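Local coordinates for protein tartronic semialdehyde reductase (Salmonella typhimurium, PDB 1YB4) that catalyses the NAD(P)H-dependent, reversible reduction of tartronate semialdehyde (2-hydroxy-3-oxopropanoate) to (R)-glycerate, at residues A[15-20]-A[127-132]; A[114-119]-A[145-150]; A[202-207]-A[215-220]; A[225-230]-A[285-290]; A[236-241]-A[264-269]. All blocks are in the same frame, centred on the assembly; numbering follows the deposited sequence.

Contact 1. Residues A[15-20]-A[127-132]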
# COMPACT_ATOMS: atom_id res chain seq x y z
N GLY A 15 -3.48 28.39 -21.14
CA GLY A 15 -2.64 29.15 -22.04
C GLY A 15 -3.32 30.43 -22.50
O GLY A 15 -2.69 31.48 -22.61
N SER A 16 -4.62 30.36 -22.75
CA SER A 16 -5.39 31.50 -23.21
C SER A 16 -5.44 32.66 -22.22
O SER A 16 -5.09 33.78 -22.57
CB SER A 16 -6.82 31.07 -23.57
OG SER A 16 -7.55 32.15 -24.11
N PRO A 17 -5.89 32.43 -20.97
CA PRO A 17 -5.92 33.57 -20.06
C PRO A 17 -4.53 34.09 -19.74
O PRO A 17 -4.38 35.23 -19.32
CB PRO A 17 -6.63 33.01 -18.82
CG PRO A 17 -6.23 31.60 -18.82
CD PRO A 17 -6.33 31.20 -20.29
N MSE A 18 -3.51 33.26 -19.95
CA MSE A 18 -2.14 33.69 -19.69
C MSE A 18 -1.71 34.64 -20.79
O MSE A 18 -1.14 35.71 -20.51
CB MSE A 18 -1.21 32.47 -19.62
CG MSE A 18 -1.40 31.68 -18.32
SE MSE A 18 -0.67 29.89 -18.30
CE MSE A 18 1.16 30.32 -17.82
N ALA A 19 -2.01 34.26 -22.03
CA ALA A 19 -1.68 35.09 -23.18
C ALA A 19 -2.43 36.42 -23.02
O ALA A 19 -1.85 37.50 -23.21
CB ALA A 19 -2.10 34.38 -24.49
N ILE A 20 -3.71 36.33 -22.65
CA ILE A 20 -4.53 37.52 -22.44
C ILE A 20 -3.91 38.46 -21.41
O ILE A 20 -3.99 39.67 -21.54
CB ILE A 20 -5.96 37.14 -21.99
CG1 ILE A 20 -6.67 36.40 -23.11
CG2 ILE A 20 -6.73 38.40 -21.60
CD1 ILE A 20 -8.16 36.20 -22.88
N ILE A 127 -8.56 29.67 -12.63
CA ILE A 127 -8.70 30.90 -11.85
C ILE A 127 -7.37 31.57 -11.55
O ILE A 127 -7.29 32.79 -11.43
CB ILE A 127 -9.41 30.64 -10.51
CG1 ILE A 127 -10.84 30.15 -10.77
CG2 ILE A 127 -9.43 31.92 -9.67
CD1 ILE A 127 -11.63 29.83 -9.51
N GLY A 128 -6.32 30.75 -11.40
CA GLY A 128 -5.01 31.28 -11.10
C GLY A 128 -4.43 31.99 -12.31
O GLY A 128 -3.83 33.05 -12.17
N ALA A 129 -4.62 31.41 -13.49
CA ALA A 129 -4.09 31.98 -14.74
C ALA A 129 -4.75 33.32 -15.13
O ALA A 129 -4.07 34.23 -15.63
CB ALA A 129 -4.25 30.98 -15.88
N ARG A 130 -6.05 33.43 -14.91
CA ARG A 130 -6.78 34.65 -15.24
C ARG A 130 -6.39 35.78 -14.30
O ARG A 130 -6.15 36.91 -14.73
CB ARG A 130 -8.29 34.44 -15.09
CG ARG A 130 -8.89 33.33 -15.89
CD ARG A 130 -10.30 33.12 -15.40
NE ARG A 130 -11.00 32.04 -16.09
CZ ARG A 130 -12.14 31.52 -15.65
NH1 ARG A 130 -12.69 31.97 -14.53
NH2 ARG A 130 -12.73 30.55 -16.33
N GLU A 131 -6.35 35.46 -13.02
CA GLU A 131 -6.05 36.41 -11.97
C GLU A 131 -4.59 36.84 -11.87
O GLU A 131 -4.27 37.78 -11.14
CB GLU A 131 -6.51 35.80 -10.65
CG GLU A 131 -7.36 36.70 -9.80
CD GLU A 131 -8.35 35.91 -8.96
OE1 GLU A 131 -9.42 35.54 -9.50
OE2 GLU A 131 -8.05 35.66 -7.77
N GLY A 132 -3.71 36.14 -12.59
CA GLY A 132 -2.29 36.46 -12.54
C GLY A 132 -1.64 36.10 -11.20
O GLY A 132 -0.61 36.66 -10.81
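Pro17 and Met18 of helix 15-24 rest on Ala129 and Arg130 of helix 125-131, joining the first helix of a Rossmann-type nucleotide-binding domain to a later helix of that domain. Gly15, at the start of the first helix, fits the last glycine of a GxGxxG pattern, consistent with the tight turn that lets a dinucleotide come close to the helix N terminus.

In backbone terms the two short segments run nearly parallel, 12° apart, with axes only 7.9 Å from each other. Alanine suits so narrow a gap, since its single methyl demands little room. Proline is also at home here, because a residue in the first turn of a helix can do without a backbone N-H.

The apolar contacts centre on Ala129 CB, which points at the other helix and meets two side chains: the ring carbon CG of Pro17 at 3.6 Å and CG of Met18, a selenomethionine, at 3.8 Å. With CG anti to the carbonyl carbon (chi1 -74°), Met18 lays this methylene against the methyl, and its side chain also packs on Phe8 and Met95.

No hydrogen bond crosses between the segments. The charge of Arg130 is directed within its own helix, where NH2 forms a salt bridge with Glu126. Its aliphatic stem does the touching instead, with Arg130 CG lying 3.7 Å from Pro17 CB.

Contact 2. Residues A[114-119]-A[145-150]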
# COMPACT_ATOMS: atom_id res chain seq x y z
N GLY A 114 21.45 27.14 -29.89
CA GLY A 114 21.65 28.56 -29.67
C GLY A 114 20.53 29.32 -28.98
O GLY A 114 20.25 30.47 -29.31
N ALA A 115 19.88 28.69 -28.01
CA ALA A 115 18.79 29.34 -27.29
C ALA A 115 18.79 28.95 -25.82
O ALA A 115 19.33 27.91 -25.45
CB ALA A 115 17.46 28.98 -27.94
N ASP A 116 18.19 29.80 -24.99
CA ASP A 116 18.08 29.51 -23.57
C ASP A 116 16.74 28.82 -23.33
O ASP A 116 15.79 28.99 -24.11
CB ASP A 116 18.17 30.80 -22.75
CG ASP A 116 19.58 31.37 -22.73
OD1 ASP A 116 20.52 30.63 -22.38
OD2 ASP A 116 19.74 32.57 -23.04
N TYR A 117 16.67 28.03 -22.26
CA TYR A 117 15.47 27.28 -21.92
C TYR A 117 15.15 27.39 -20.44
O TYR A 117 16.02 27.23 -19.59
CB TYR A 117 15.69 25.80 -22.27
CG TYR A 117 14.46 24.91 -22.19
CD1 TYR A 117 13.90 24.37 -23.35
CD2 TYR A 117 13.88 24.58 -20.96
CE1 TYR A 117 12.78 23.52 -23.29
CE2 TYR A 117 12.77 23.74 -20.89
CZ TYR A 117 12.23 23.22 -22.06
OH TYR A 117 11.14 22.38 -22.00
N LEU A 118 13.89 27.70 -20.15
CA LEU A 118 13.45 27.77 -18.78
C LEU A 118 12.26 26.84 -18.69
O LEU A 118 11.33 26.96 -19.49
CB LEU A 118 12.96 29.18 -18.39
CG LEU A 118 13.89 30.38 -18.19
CD1 LEU A 118 13.06 31.52 -17.60
CD2 LEU A 118 15.06 30.02 -17.28
N ASP A 119 12.28 25.88 -17.77
CA ASP A 119 11.12 25.02 -17.61
C ASP A 119 10.49 25.63 -16.38
O ASP A 119 11.08 25.67 -15.31
CB ASP A 119 11.49 23.55 -17.39
CG ASP A 119 12.52 23.34 -16.29
OD1 ASP A 119 13.71 23.69 -16.49
OD2 ASP A 119 12.16 22.81 -15.22
N PHE A 145 16.40 33.57 -16.13
CA PHE A 145 15.26 33.70 -15.24
C PHE A 145 15.01 35.19 -15.00
O PHE A 145 13.87 35.65 -15.07
CB PHE A 145 15.54 33.01 -13.91
CG PHE A 145 14.53 33.33 -12.83
CD1 PHE A 145 13.39 32.55 -12.67
CD2 PHE A 145 14.71 34.44 -12.00
CE1 PHE A 145 12.44 32.86 -11.70
CE2 PHE A 145 13.76 34.77 -11.03
CZ PHE A 145 12.62 33.97 -10.88
N ASP A 146 16.07 35.94 -14.70
CA ASP A 146 15.95 37.38 -14.43
C ASP A 146 15.36 38.12 -15.61
O ASP A 146 14.62 39.09 -15.43
CB ASP A 146 17.31 37.99 -14.10
CG ASP A 146 17.79 37.63 -12.70
OD1 ASP A 146 16.96 37.65 -11.77
OD2 ASP A 146 19.00 37.36 -12.52
N ARG A 147 15.68 37.67 -16.82
CA ARG A 147 15.20 38.30 -18.05
C ARG A 147 13.70 38.14 -18.29
O ARG A 147 13.02 39.08 -18.70
CB ARG A 147 15.97 37.75 -19.26
CG ARG A 147 15.55 38.33 -20.60
CD ARG A 147 16.64 38.10 -21.63
NE ARG A 147 16.78 36.69 -22.01
CZ ARG A 147 17.95 36.07 -22.14
NH1 ARG A 147 19.09 36.72 -21.91
NH2 ARG A 147 17.99 34.79 -22.51
N VAL A 148 13.21 36.93 -18.05
CA VAL A 148 11.80 36.61 -18.23
C VAL A 148 10.97 37.01 -17.00
O VAL A 148 9.75 37.16 -17.07
CB VAL A 148 11.67 35.09 -18.48
CG1 VAL A 148 10.20 34.69 -18.60
CG2 VAL A 148 12.45 34.71 -19.74
N LYS A 149 11.67 37.22 -15.89
CA LYS A 149 11.04 37.57 -14.61
C LYS A 149 9.91 38.59 -14.66
O LYS A 149 8.87 38.38 -14.04
CB LYS A 149 12.12 38.03 -13.62
CG LYS A 149 11.62 38.31 -12.20
CD LYS A 149 10.74 37.18 -11.66
CE LYS A 149 10.53 37.32 -10.16
NZ LYS A 149 9.99 38.67 -9.78
N PRO A 150 10.09 39.71 -15.39
CA PRO A 150 9.03 40.73 -15.48
C PRO A 150 7.73 40.18 -16.08
O PRO A 150 6.62 40.65 -15.76
CB PRO A 150 9.66 41.80 -16.37
CG PRO A 150 11.11 41.68 -16.04
CD PRO A 150 11.33 40.19 -16.00
O HOH W 1 21.35 34.58 -22.62
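Leu118 and Phe145 mark the closest backbone approach, 7.1 Å between their CA atoms, where strand 115-119 packs against helix 145-150. The axes of the two short segments come within 10.0 Å and cross at -65°, and Asp116 and Leu118, two residues apart on the strand, both point at the helix.

The outer half of the contact is ionic. Arg147 NH2 donates to Asp116 OD2 over 2.9 Å in a salt bridge that lies in the guanidinium plane but meets the carboxylate on its anti side, 28° out of plane. A bend at chi3 (70°) turns the guanidinium toward the strand. A water donates to the same OD2 at 2.6 Å and accepts from Arg147 NH1 at 3.2 Å, closing a small ring. Arg147 NH2 also bonds Thr91 OG1, which helps to fix its rotation, and its charge probably eases the closeness of Asp116 OD1 to Glu141.

Deeper in, leucine and valine suit this buried, apolar part. Leu118 CD1 meets Val148 CG2 tip to tip at 3.9 Å and reaches Phe145 CA at the same distance.

Strand 115-123 runs between strands 90-94 and 134-139 of the Rossmann-type sheet. Helix 142-155 belongs to the beta-alpha-beta crossover from 134-139 to 158-163, and Phe145 packs on that last strand, while Tyr117 on the strand's other face meets helix 100-111.

Contact 3. Residues A[202-207]-A[215-220]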
# COMPACT_ATOMS: atom_id res chain seq x y z
N ARG A 202 -14.71 19.70 14.99
CA ARG A 202 -13.93 19.76 16.24
C ARG A 202 -12.46 19.31 16.12
O ARG A 202 -11.53 20.07 16.46
CB ARG A 202 -14.61 18.90 17.30
CG ARG A 202 -15.41 19.68 18.31
CD ARG A 202 -16.47 20.50 17.63
NE ARG A 202 -16.55 21.81 18.27
CZ ARG A 202 -16.92 22.01 19.53
NH1 ARG A 202 -17.27 20.98 20.30
NH2 ARG A 202 -16.94 23.25 20.01
N VAL A 203 -12.28 18.07 15.65
CA VAL A 203 -10.97 17.46 15.47
C VAL A 203 -10.14 18.36 14.58
O VAL A 203 -8.99 18.66 14.89
CB VAL A 203 -11.08 16.06 14.79
CG1 VAL A 203 -9.71 15.39 14.73
CG2 VAL A 203 -12.09 15.19 15.54
N ARG A 204 -10.73 18.78 13.47
CA ARG A 204 -10.05 19.66 12.54
C ARG A 204 -9.61 20.91 13.29
O ARG A 204 -8.46 21.37 13.16
CB ARG A 204 -10.99 20.05 11.39
CG ARG A 204 -10.51 21.24 10.57
CD ARG A 204 -11.44 21.48 9.40
NE ARG A 204 -11.11 22.68 8.64
CZ ARG A 204 -11.15 23.92 9.14
NH1 ARG A 204 -11.51 24.12 10.40
NH2 ARG A 204 -10.88 24.96 8.36
N GLN A 205 -10.53 21.44 14.10
CA GLN A 205 -10.25 22.65 14.86
C GLN A 205 -9.07 22.44 15.79
O GLN A 205 -8.22 23.32 15.92
CB GLN A 205 -11.48 23.06 15.66
CG GLN A 205 -11.40 24.49 16.14
CD GLN A 205 -11.17 25.45 14.98
OE1 GLN A 205 -11.96 25.49 14.03
NE2 GLN A 205 -10.09 26.23 15.05
N ALA A 206 -9.03 21.28 16.43
CA ALA A 206 -7.93 20.98 17.35
C ALA A 206 -6.60 20.84 16.61
O ALA A 206 -5.65 21.58 16.87
CB ALA A 206 -8.24 19.71 18.13
N LEU A 207 -6.55 19.88 15.68
CA LEU A 207 -5.34 19.60 14.92
C LEU A 207 -4.75 20.82 14.26
O LEU A 207 -3.59 20.83 13.85
CB LEU A 207 -5.63 18.52 13.87
CG LEU A 207 -5.68 17.06 14.33
CD1 LEU A 207 -6.69 16.89 15.45
CD2 LEU A 207 -6.05 16.20 13.16
N ARG A 215 -1.90 23.37 5.09
CA ARG A 215 -2.65 24.25 4.22
C ARG A 215 -3.80 23.45 3.63
O ARG A 215 -4.81 24.02 3.18
CB ARG A 215 -1.73 24.78 3.12
CG ARG A 215 -2.39 25.72 2.15
CD ARG A 215 -3.03 26.90 2.84
NE ARG A 215 -3.54 27.84 1.84
CZ ARG A 215 -4.50 28.74 2.07
NH1 ARG A 215 -5.06 28.83 3.28
NH2 ARG A 215 -4.89 29.55 1.09
N ILE A 216 -3.65 22.12 3.65
CA ILE A 216 -4.64 21.17 3.13
C ILE A 216 -5.76 20.90 4.13
O ILE A 216 -6.93 20.86 3.75
CB ILE A 216 -3.97 19.81 2.78
CG1 ILE A 216 -3.04 19.98 1.59
CG2 ILE A 216 -5.04 18.74 2.49
CD1 ILE A 216 -3.74 20.43 0.35
N LEU A 217 -5.42 20.67 5.40
CA LEU A 217 -6.43 20.43 6.42
C LEU A 217 -7.29 21.69 6.57
O LEU A 217 -8.49 21.62 6.81
CB LEU A 217 -5.77 20.12 7.76
CG LEU A 217 -6.69 20.07 8.98
CD1 LEU A 217 -7.67 18.91 8.83
CD2 LEU A 217 -5.85 19.92 10.25
N GLU A 218 -6.66 22.85 6.42
CA GLU A 218 -7.38 24.10 6.54
C GLU A 218 -8.41 24.29 5.43
O GLU A 218 -9.61 24.44 5.70
CB GLU A 218 -6.41 25.27 6.52
CG GLU A 218 -7.06 26.58 6.88
CD GLU A 218 -6.15 27.74 6.60
OE1 GLU A 218 -4.91 27.56 6.70
OE2 GLU A 218 -6.68 28.83 6.28
N VAL A 219 -7.94 24.29 4.18
CA VAL A 219 -8.82 24.47 3.04
C VAL A 219 -9.59 23.21 2.69
O VAL A 219 -10.81 23.16 2.85
CB VAL A 219 -8.04 24.95 1.80
CG1 VAL A 219 -9.02 25.14 0.63
CG2 VAL A 219 -7.31 26.27 2.11
N HIS A 220 -8.89 22.19 2.19
CA HIS A 220 -9.50 20.93 1.80
C HIS A 220 -10.26 20.25 2.93
O HIS A 220 -11.29 19.60 2.70
CB HIS A 220 -8.44 19.99 1.25
CG HIS A 220 -7.70 20.56 0.09
ND1 HIS A 220 -6.76 21.57 0.24
CD2 HIS A 220 -7.81 20.35 -1.24
CE1 HIS A 220 -6.34 21.95 -0.95
NE2 HIS A 220 -6.96 21.23 -1.87
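Arg204 NH2 donates to the backbone Glu218 O over 3.0 Å, and this nearly straight bond (163°) ties together the two arms of an antiparallel helical hairpin in the C-terminal domain. Helices 200-207 and 215-225 are joined by a short connection, and their segments here run 146° apart with axes 10.3 Å from each other.

An arginine suits the task because it is long enough to span this gap. With CG anti to the backbone N (chi1 165°) and the chain extended as far as NE, Arg204 stretches across the hairpin. Glu218 O is met in the carbonyl plane, on a lone pair, and near the edge of the guanidinium. Arg204 NE adds a weak bond to Leu217 O at 3.4 Å. The carboxylate of Glu218 turns instead to Arg215 NH1 in its own helix, 3.4 Å from OE2, and Arg215 makes a cation-pi contact with Phe211 of the second subunit.

Beside the polar bridge, Leu217 packs between the helices and also on Val186 of helix 167-195. Its branched end divides its contacts: CD1 lies 4.1 Å from Arg204 CG, and CD2 lies 3.9 Å from Leu207 CB.

Contact 4. Residues A[225-230]-A[285-290]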
# COMPACT_ATOMS: atom_id res chain seq x y z
N ILE A 225 -15.92 18.55 4.88
CA ILE A 225 -16.98 18.64 5.87
C ILE A 225 -18.27 19.24 5.31
O ILE A 225 -19.35 18.68 5.48
CB ILE A 225 -16.53 19.50 7.07
CG1 ILE A 225 -15.25 18.89 7.70
CG2 ILE A 225 -17.65 19.58 8.09
CD1 ILE A 225 -14.73 19.61 8.95
N ASN A 226 -18.15 20.36 4.62
CA ASN A 226 -19.32 21.01 4.07
C ASN A 226 -19.74 20.39 2.74
O ASN A 226 -20.62 20.92 2.07
CB ASN A 226 -19.07 22.51 3.91
CG ASN A 226 -18.57 23.15 5.20
OD1 ASN A 226 -19.01 22.78 6.30
ND2 ASN A 226 -17.67 24.11 5.08
N ARG A 227 -19.11 19.28 2.38
CA ARG A 227 -19.39 18.56 1.12
C ARG A 227 -19.34 19.45 -0.12
O ARG A 227 -20.09 19.24 -1.07
CB ARG A 227 -20.74 17.86 1.19
CG ARG A 227 -21.02 17.20 2.53
CD ARG A 227 -19.97 16.16 2.86
NE ARG A 227 -20.11 14.97 2.03
CZ ARG A 227 -19.24 13.97 2.02
NH1 ARG A 227 -18.16 14.04 2.79
NH2 ARG A 227 -19.44 12.92 1.24
N THR A 228 -18.45 20.44 -0.11
CA THR A 228 -18.32 21.36 -1.23
C THR A 228 -17.15 20.93 -2.11
O THR A 228 -16.00 21.27 -1.84
CB THR A 228 -18.14 22.82 -0.72
OG1 THR A 228 -16.76 23.08 -0.44
CG2 THR A 228 -18.95 23.03 0.58
N PHE A 229 -17.46 20.18 -3.17
CA PHE A 229 -16.46 19.65 -4.10
C PHE A 229 -16.44 20.25 -5.51
O PHE A 229 -15.85 19.66 -6.42
CB PHE A 229 -16.64 18.14 -4.23
CG PHE A 229 -16.66 17.42 -2.91
CD1 PHE A 229 -15.56 17.48 -2.06
CD2 PHE A 229 -17.77 16.68 -2.54
CE1 PHE A 229 -15.56 16.82 -0.84
CE2 PHE A 229 -17.79 16.01 -1.33
CZ PHE A 229 -16.68 16.08 -0.47
N GLU A 230 -17.08 21.39 -5.72
CA GLU A 230 -17.07 21.98 -7.05
C GLU A 230 -15.61 22.15 -7.43
O GLU A 230 -14.78 22.52 -6.60
CB GLU A 230 -17.79 23.33 -7.09
CG GLU A 230 -19.32 23.24 -7.03
CD GLU A 230 -19.88 23.32 -5.61
OE1 GLU A 230 -19.36 22.61 -4.72
OE2 GLU A 230 -20.84 24.09 -5.39
N ALA A 285 -13.53 8.29 -1.40
CA ALA A 285 -12.97 6.96 -1.60
C ALA A 285 -12.87 6.22 -0.28
O ALA A 285 -13.20 5.05 -0.20
CB ALA A 285 -11.62 7.04 -2.25
N LEU A 286 -12.40 6.91 0.75
CA LEU A 286 -12.30 6.27 2.05
C LEU A 286 -13.67 6.11 2.71
O LEU A 286 -13.88 5.18 3.49
CB LEU A 286 -11.33 7.03 2.95
CG LEU A 286 -9.94 6.86 2.35
CD1 LEU A 286 -9.67 7.95 1.36
CD2 LEU A 286 -8.92 6.89 3.42
N GLU A 287 -14.60 7.00 2.40
CA GLU A 287 -15.94 6.88 2.97
C GLU A 287 -16.53 5.59 2.40
O GLU A 287 -17.13 4.81 3.12
CB GLU A 287 -16.82 8.08 2.60
CG GLU A 287 -16.40 9.37 3.29
CD GLU A 287 -17.18 10.57 2.78
OE1 GLU A 287 -17.41 10.65 1.56
OE2 GLU A 287 -17.54 11.45 3.60
N LEU A 288 -16.32 5.36 1.11
CA LEU A 288 -16.83 4.16 0.44
C LEU A 288 -16.23 2.90 1.07
O LEU A 288 -16.94 1.93 1.36
CB LEU A 288 -16.47 4.22 -1.05
CG LEU A 288 -16.94 3.06 -1.94
CD1 LEU A 288 -18.44 2.98 -1.92
CD2 LEU A 288 -16.45 3.27 -3.37
N MSE A 289 -14.91 2.93 1.27
CA MSE A 289 -14.18 1.81 1.83
C MSE A 289 -14.46 1.53 3.30
O MSE A 289 -14.06 0.49 3.83
CB MSE A 289 -12.68 2.03 1.58
CG MSE A 289 -12.31 1.97 0.09
SE MSE A 289 -10.76 3.01 -0.46
CE MSE A 289 -9.37 1.73 0.01
N ALA A 290 -15.16 2.45 3.96
CA ALA A 290 -15.49 2.30 5.36
C ALA A 290 -17.00 2.26 5.54
O ALA A 290 -17.49 1.94 6.62
CB ALA A 290 -14.90 3.46 6.15
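Arg227 belongs to a loop just beyond the end of helix 215-225, where the chain leaves helical geometry at Asn226 and takes positive phi at Arg227, whereas its partner Glu287 projects from helix 283-290. These two residues alone make the contact, approaching from opposite directions.

The guanidinium grips the carboxylate end-on, one nitrogen to each oxygen; a flat group with two N-H-bearing ends suits a two-oxygen partner. Arg227 NH2 donates to Glu287 OE1 over 3.1 Å, almost straight (171°), in the guanidinium plane and on the syn lone pair. Arg227 NH1 reaches Glu287 OE2 at 2.8 Å, also from the syn side, but less straight (132°) and tilted from the guanidinium plane. The imbalance is consistent with the two flat groups being twisted 41° apart.

The arginine folds at chi2 and chi3, which shortens its reach and sets the guanidinium against Phe229, whose CZ sits 4.1 Å above its centre. Arg227 NH1 also bonds Met224 O, so this nitrogen is held from two directions.

Glu287 is extended beyond CG, enough to bring a buried charge to the arginine. It has further partners near the C terminus: Lys293 NZ pairs with OE1, and Leu294 N bonds OE2. So many donors would probably favour the ionised carboxylate. The arrangement is a bidentate arginine-glutamate salt bridge, here joining an interhelical loop of the helical C-terminal domain to its last helix and terminal tail.

Contact 5. Residues A[236-241]-A[264-269]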
# COMPACT_ATOMS: atom_id res chain seq x y z
N ALA A 236 -9.32 14.14 -12.17
CA ALA A 236 -8.74 13.68 -13.43
C ALA A 236 -7.40 14.36 -13.69
O ALA A 236 -6.48 13.77 -14.26
CB ALA A 236 -9.69 13.95 -14.58
N LEU A 237 -7.29 15.62 -13.28
CA LEU A 237 -6.07 16.38 -13.45
C LEU A 237 -4.96 15.90 -12.50
O LEU A 237 -3.82 15.66 -12.91
CB LEU A 237 -6.37 17.86 -13.22
CG LEU A 237 -6.54 18.62 -14.52
CD1 LEU A 237 -7.56 19.75 -14.35
CD2 LEU A 237 -5.16 19.14 -14.96
N HIS A 238 -5.30 15.77 -11.23
CA HIS A 238 -4.33 15.30 -10.27
C HIS A 238 -3.93 13.87 -10.64
O HIS A 238 -2.85 13.40 -10.25
CB HIS A 238 -4.89 15.36 -8.83
CG HIS A 238 -3.85 15.61 -7.79
ND1 HIS A 238 -4.15 16.10 -6.54
CD2 HIS A 238 -2.51 15.44 -7.82
CE1 HIS A 238 -3.04 16.23 -5.84
NE2 HIS A 238 -2.02 15.83 -6.59
N GLN A 239 -4.78 13.19 -11.41
CA GLN A 239 -4.46 11.82 -11.85
C GLN A 239 -3.32 11.88 -12.86
O GLN A 239 -2.33 11.16 -12.73
CB GLN A 239 -5.69 11.14 -12.48
CG GLN A 239 -6.74 10.68 -11.49
CD GLN A 239 -7.03 9.19 -11.58
OE1 GLN A 239 -6.22 8.36 -11.17
NE2 GLN A 239 -8.19 8.83 -12.14
N LYS A 240 -3.48 12.73 -13.87
CA LYS A 240 -2.46 12.90 -14.89
C LYS A 240 -1.15 13.30 -14.19
O LYS A 240 -0.07 12.79 -14.54
CB LYS A 240 -2.92 13.97 -15.90
CG LYS A 240 -1.96 14.26 -17.09
CD LYS A 240 -1.00 15.44 -16.82
CE LYS A 240 -1.75 16.70 -16.36
NZ LYS A 240 -0.86 17.88 -16.09
N ASP A 241 -1.22 14.18 -13.20
CA ASP A 241 -0.01 14.59 -12.49
C ASP A 241 0.64 13.43 -11.73
O ASP A 241 1.84 13.21 -11.86
CB ASP A 241 -0.30 15.74 -11.52
CG ASP A 241 -0.42 17.08 -12.23
OD1 ASP A 241 0.33 17.29 -13.21
OD2 ASP A 241 -1.24 17.91 -11.79
N GLU A 264 -4.30 4.95 -7.04
CA GLU A 264 -5.32 3.90 -7.07
C GLU A 264 -6.62 4.37 -6.42
O GLU A 264 -7.71 4.01 -6.87
CB GLU A 264 -4.81 2.63 -6.38
CG GLU A 264 -3.61 2.01 -7.07
CD GLU A 264 -3.83 1.84 -8.57
OE1 GLU A 264 -4.78 1.12 -8.96
OE2 GLU A 264 -3.06 2.43 -9.36
N LEU A 265 -6.50 5.14 -5.34
CA LEU A 265 -7.68 5.66 -4.66
C LEU A 265 -8.42 6.63 -5.60
O LEU A 265 -9.65 6.68 -5.62
CB LEU A 265 -7.27 6.36 -3.36
CG LEU A 265 -6.69 5.50 -2.22
CD1 LEU A 265 -6.23 6.40 -1.09
CD2 LEU A 265 -7.72 4.51 -1.71
N PHE A 266 -7.66 7.37 -6.41
CA PHE A 266 -8.27 8.28 -7.38
C PHE A 266 -9.02 7.45 -8.41
O PHE A 266 -9.99 7.91 -9.00
CB PHE A 266 -7.22 9.15 -8.10
CG PHE A 266 -6.81 10.38 -7.33
CD1 PHE A 266 -7.70 11.03 -6.48
CD2 PHE A 266 -5.52 10.90 -7.46
CE1 PHE A 266 -7.33 12.16 -5.79
CE2 PHE A 266 -5.13 12.04 -6.77
CZ PHE A 266 -6.03 12.67 -5.94
N ASN A 267 -8.55 6.23 -8.63
CA ASN A 267 -9.18 5.33 -9.59
C ASN A 267 -10.54 4.94 -9.03
O ASN A 267 -11.50 4.75 -9.78
CB ASN A 267 -8.34 4.07 -9.83
CG ASN A 267 -7.19 4.31 -10.79
OD1 ASN A 267 -7.19 5.27 -11.54
ND2 ASN A 267 -6.21 3.41 -10.78
N THR A 268 -10.62 4.82 -7.71
CA THR A 268 -11.89 4.49 -7.06
C THR A 268 -12.83 5.69 -7.19
O THR A 268 -14.02 5.52 -7.42
CB THR A 268 -11.66 4.08 -5.57
OG1 THR A 268 -11.02 2.79 -5.54
CG2 THR A 268 -12.97 3.99 -4.80
N CYS A 269 -12.30 6.90 -7.09
CA CYS A 269 -13.15 8.08 -7.25
C CYS A 269 -13.71 8.12 -8.68
O CYS A 269 -14.94 8.19 -8.88
CB CYS A 269 -12.36 9.37 -6.97
SG CYS A 269 -11.74 9.57 -5.26
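Phe266 carries the tight half of this contact, packing from helix 257-271 against His238 and Gln239 of helix 235-251. The two short segments are antiparallel, at 153°, with axes 10.2 Å apart, and the Phe266 ring lies between them. Phe266 CE2 lies over one face of the imidazole, 3.9 Å from His238 CB, and the ring centroids are 5.4 Å apart with planes at 41°, an oblique meeting. Nearer the backbone, Gln239 runs alongside in the opposite direction, with Gln239 CG 3.8 Å from Phe266 CB. Phenylalanine suits a buried gap with no polar needs of its own, while histidine adds two ring nitrogens, both bonded: His238 NE2 to Gln176 O, and ND1 to His279 ND1.

The looser half is polar and turns toward another subunit. Here the amide of Gln239 comes beside that of Asn267, the two planes steeply inclined. Asn267 ND2 donates to Glu264 OE1 at 3.3 Å, from above the carboxylate plane. Glu264 OE1 also accepts from Leu256 N of the fourth subunit, so this carboxylate links the helix surface to the tetramer interface.

The whole is an antiparallel helix pair of the all-helical C-terminal domain found in this dehydrogenase family. It stands near the probable active site, with the side chain of His238 about 8 Å from that of Lys172, the predicted catalytic residue.

How the contacts relate
From the N terminus, contact 1 closes a loop of 106 residues within the nucleotide-binding domain. Contact 2 opens inside that loop and closes beyond it, so the two cross; strand 115-123 leads directly to helix 125-131, though the contacts do not touch. Both are complete before helix 167-195 carries the chain into the C-terminal domain. There contact 3 closes a short hairpin. Contact 4 then spans 54 residues, and contact 5 is nested within its loop. Arg204 CD packs on Ile225 CD1 (3.8 Å), joining contacts 3 and 4, while Met289 SE against Leu265 CD2 (3.6 Å) joins 4 and 5. Contacts 3 to 5 also adjoin neighbouring subunits.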